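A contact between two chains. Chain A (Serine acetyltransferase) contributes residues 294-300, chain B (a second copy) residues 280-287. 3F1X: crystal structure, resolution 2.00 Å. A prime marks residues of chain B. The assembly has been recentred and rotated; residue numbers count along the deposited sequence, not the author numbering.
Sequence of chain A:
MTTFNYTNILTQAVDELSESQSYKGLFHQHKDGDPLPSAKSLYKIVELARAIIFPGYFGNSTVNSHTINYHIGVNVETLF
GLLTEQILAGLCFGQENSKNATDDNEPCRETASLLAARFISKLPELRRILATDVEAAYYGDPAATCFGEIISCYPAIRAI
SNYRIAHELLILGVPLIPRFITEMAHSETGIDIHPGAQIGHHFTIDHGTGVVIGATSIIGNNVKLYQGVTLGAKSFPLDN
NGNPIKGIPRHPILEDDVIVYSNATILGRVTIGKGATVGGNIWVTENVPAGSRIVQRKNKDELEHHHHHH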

# COMPACT_ATOMS: atom_id res chain seq x y z
N ILE A 294 -30.03 -36.39 23.84
CA ILE A 294 -28.96 -37.08 24.55
C ILE A 294 -28.07 -36.04 25.22
O ILE A 294 -27.56 -35.12 24.58
N VAL A 295 -27.90 -36.18 26.54
CA VAL A 295 -27.10 -35.24 27.31
C VAL A 295 -26.07 -35.93 28.19
O VAL A 295 -26.18 -37.12 28.49
N GLN A 296 -25.06 -35.16 28.60
CA GLN A 296 -24.00 -35.68 29.45
C GLN A 296 -24.54 -36.17 30.79
O GLN A 296 -25.50 -35.62 31.33
N ARG A 297 -23.91 -37.21 31.33
CA ARG A 297 -24.31 -37.77 32.62
C ARG A 297 -24.11 -36.69 33.68
O ARG A 297 -23.27 -35.80 33.52
N LYS A 298 -24.89 -36.77 34.76
CA LYS A 298 -24.82 -35.78 35.84
C LYS A 298 -23.46 -35.72 36.53
O LYS A 298 -22.73 -36.71 36.58
N ASN A 299 -23.13 -34.55 37.07
CA ASN A 299 -21.85 -34.33 37.75
C ASN A 299 -22.02 -34.06 39.25
O ASN A 299 -22.97 -33.42 39.67
N LYS A 300 -21.07 -34.56 40.04
CA LYS A 300 -21.10 -34.38 41.49
C LYS A 300 -19.83 -34.93 42.13
O LYS A 300 -19.17 -34.18 42.88
N GLY B 280 -13.50 -28.54 33.88
CA GLY B 280 -13.68 -28.52 32.44
C GLY B 280 -14.48 -29.67 31.85
O GLY B 280 -14.76 -30.66 32.53
N ASN B 281 -14.86 -29.50 30.59
CA ASN B 281 -15.58 -30.53 29.85
C ASN B 281 -16.93 -30.95 30.40
O ASN B 281 -17.37 -32.08 30.17
N ILE B 282 -17.60 -30.07 31.14
CA ILE B 282 -18.90 -30.42 31.68
C ILE B 282 -20.03 -29.49 31.25
O ILE B 282 -19.85 -28.29 31.07
N TRP B 283 -21.20 -30.10 31.09
CA TRP B 283 -22.43 -29.43 30.68
C TRP B 283 -23.13 -29.06 31.98
O TRP B 283 -23.70 -29.91 32.65
N VAL B 284 -23.06 -27.77 32.33
CA VAL B 284 -23.65 -27.28 33.58
C VAL B 284 -25.00 -26.59 33.35
O VAL B 284 -25.07 -25.55 32.69
N THR B 285 -26.05 -27.17 33.90
CA THR B 285 -27.39 -26.61 33.73
C THR B 285 -28.08 -26.32 35.06
O THR B 285 -29.26 -25.96 35.10
N GLU B 286 -27.34 -26.46 36.15
CA GLU B 286 -27.87 -26.21 37.49
C GLU B 286 -27.01 -25.18 38.22
O GLU B 286 -25.85 -24.99 37.88
N ASN B 287 -27.59 -24.53 39.23
CA ASN B 287 -26.86 -23.55 40.02
C ASN B 287 -25.67 -24.24 40.69
O ASN B 287 -25.71 -25.44 40.95

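The two stretches meet nearly at right angles: the end-to-end directions of their touching parts, CA 295 to 299 and CA 281 to 286, differ by 84°. The contact is therefore a crossing, not a paired run of backbone, and its closest CA register is Gln296 CA to Trp283′ CA at 6.6 Å. Together the two sides bury 317 Å², with Gln296 and Trp283′ covered to nearly the same extent, 66 and 65 Å².

Gly280′ has no side chain and makes no contact here. Asn281′, at phi/psi 61/27, sets its CA-to-CB bond sideways with chi1 m, and the end of its side chain leads away. What it offers to the contact is its backbone. The side chain of Gln296, whose CA-to-CB bond points toward chain B, is extended (chi1 and chi2 both t) and brings its terminal amide over the backbone of Asn281′, Ile282′ and Trp283′. The amide is probably turned over in the model, so its individual polar pairings are best left unassigned.

Ile282′ follows with its CA-to-CB bond sideways, chi1 p and chi2 t. Its CB lies 3.6 Å from ND2 of Asn299, a van der Waals approach of an amide to an aliphatic carbon. Asn299 points toward chain B with chi1 m and chi2 -62°; its OD1 is satisfied by a hydrogen bond elsewhere in the structure.

Trp283′, in the short strand 283-284, points toward chain A with chi1 t and chi2 -106°. Beside the indole lies Val295, its CA-to-CB bond toward chain B, with chi1 m: Val295 CG1 approaches Trp283′ NE1 at 4.5 Å, and the approach to the ring is oblique. This distance implies a loose contact. The backbone carbonyl of Trp283′ has a separate polar role. Water 1 donates a hydrogen bond to Trp283′ O at 2.8 Å and a longer one to Arg297 O at 3.3 Å, thereby bridging two main-chain acceptors that could not bond to each other directly. Asn299 ND2 also lies 2.6 Å from the oxygen of water 1.

Val284′, chi1 t, turns its CA-to-CB bond away, and its nearest side-chain approach is Val284′ CG2 to Asn299 ND2 at 5.7 Å, consistent with its buried position and with the alternation expected along a strand.

Thr285′ (chi1 p) and Glu286′ (chi1 and chi2 m, chi3 -67°) both point toward chain A, where they meet Lys298. That lysine starts with its CA-to-CB bond away, but with chi1 at -141° (between wells), chi2 p, and chi3 and chi4 t, its end comes nearer. Lys298 NZ lies 4.3 Å from Thr285′ OG1 and 4.1 Å from Glu286′ CG. Its distance to Glu286′ OE2, 4.3 Å, places opposite charges near each other but beyond a salt bridge. Within chain B, Thr285′ OG1 donates a weak hydrogen bond to Glu286′ OE2 at 3.4 Å. Asn287′ lies out of reach.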

# COMPACT_ATOMS: atom_id res chain seq x y z
CB ILE A 294 -28.12 -37.95 23.58
CG1 ILE A 294 -27.00 -38.66 24.35
CG2 ILE A 294 -27.55 -37.11 22.46
CD1 ILE A 294 -26.28 -39.72 23.53
CB VAL A 295 -28.00 -34.37 28.22
CG1 VAL A 295 -28.93 -33.52 27.37
CG2 VAL A 295 -28.80 -35.25 29.17
CB GLN A 296 -22.95 -34.58 29.69
CG GLN A 296 -21.68 -35.06 30.39
CD GLN A 296 -20.71 -33.92 30.65
OE1 GLN A 296 -19.57 -33.92 30.16
NE2 GLN A 296 -21.14 -32.94 31.43
CB ARG A 297 -23.45 -39.00 32.93
CG ARG A 297 -24.18 -40.07 33.74
CD ARG A 297 -23.38 -41.36 33.81
NE ARG A 297 -24.15 -42.44 34.42
CZ ARG A 297 -24.56 -42.44 35.68
NH1 ARG A 297 -24.27 -41.43 36.48
NH2 ARG A 297 -25.29 -43.46 36.14
CB LYS A 298 -25.90 -36.07 36.88
CG LYS A 298 -26.57 -34.83 37.45
CD LYS A 298 -27.44 -34.15 36.39
CE LYS A 298 -28.19 -32.96 36.97
NZ LYS A 298 -29.12 -32.36 35.97
CB ASN A 299 -21.12 -33.15 37.11
CG ASN A 299 -20.79 -33.39 35.65
OD1 ASN A 299 -20.05 -34.32 35.30
ND2 ASN A 299 -21.34 -32.55 34.77
CB LYS A 300 -22.31 -35.08 42.11
CG LYS A 300 -22.42 -34.92 43.62
CD LYS A 300 -23.62 -35.67 44.19
CE LYS A 300 -23.48 -37.18 44.02
NZ LYS A 300 -24.69 -37.92 44.46
CB ASN B 281 -14.70 -31.76 29.70
CG ASN B 281 -13.39 -31.45 29.00
OD1 ASN B 281 -13.36 -31.21 27.79
ND2 ASN B 281 -12.31 -31.42 29.77
CB ILE B 282 -18.88 -30.50 33.22
CG1 ILE B 282 -18.38 -29.19 33.81
CG2 ILE B 282 -18.00 -31.65 33.67
CD1 ILE B 282 -18.50 -29.15 35.33
CB TRP B 283 -23.24 -30.44 29.85
CG TRP B 283 -24.60 -30.03 29.38
CD1 TRP B 283 -25.80 -30.46 29.88
CD2 TRP B 283 -24.91 -29.21 28.24
NE1 TRP B 283 -26.83 -29.97 29.12
CE2 TRP B 283 -26.32 -29.19 28.11
CE3 TRP B 283 -24.14 -28.48 27.33
CZ2 TRP B 283 -26.96 -28.49 27.09
CZ3 TRP B 283 -24.78 -27.78 26.31
CH2 TRP B 283 -26.18 -27.79 26.20
CB VAL B 284 -22.71 -26.28 34.27
CG1 VAL B 284 -23.26 -25.89 35.63
CG2 VAL B 284 -21.33 -26.90 34.40
CB THR B 285 -28.28 -27.57 32.91
OG1 THR B 285 -28.53 -28.77 33.66
CG2 THR B 285 -27.59 -27.94 31.60
CB GLU B 286 -27.86 -27.51 38.31
CG GLU B 286 -28.56 -28.66 37.64
CD GLU B 286 -30.04 -28.42 37.51
OE1 GLU B 286 -30.73 -28.37 38.55
OE2 GLU B 286 -30.52 -28.27 36.36
CB ASN B 287 -27.75 -22.95 41.11
CG ASN B 287 -28.83 -22.05 40.55
OD1 ASN B 287 -29.86 -21.84 41.20
ND2 ASN B 287 -28.60 -21.50 39.37
O HOH W 1 -23.69 -32.55 33.57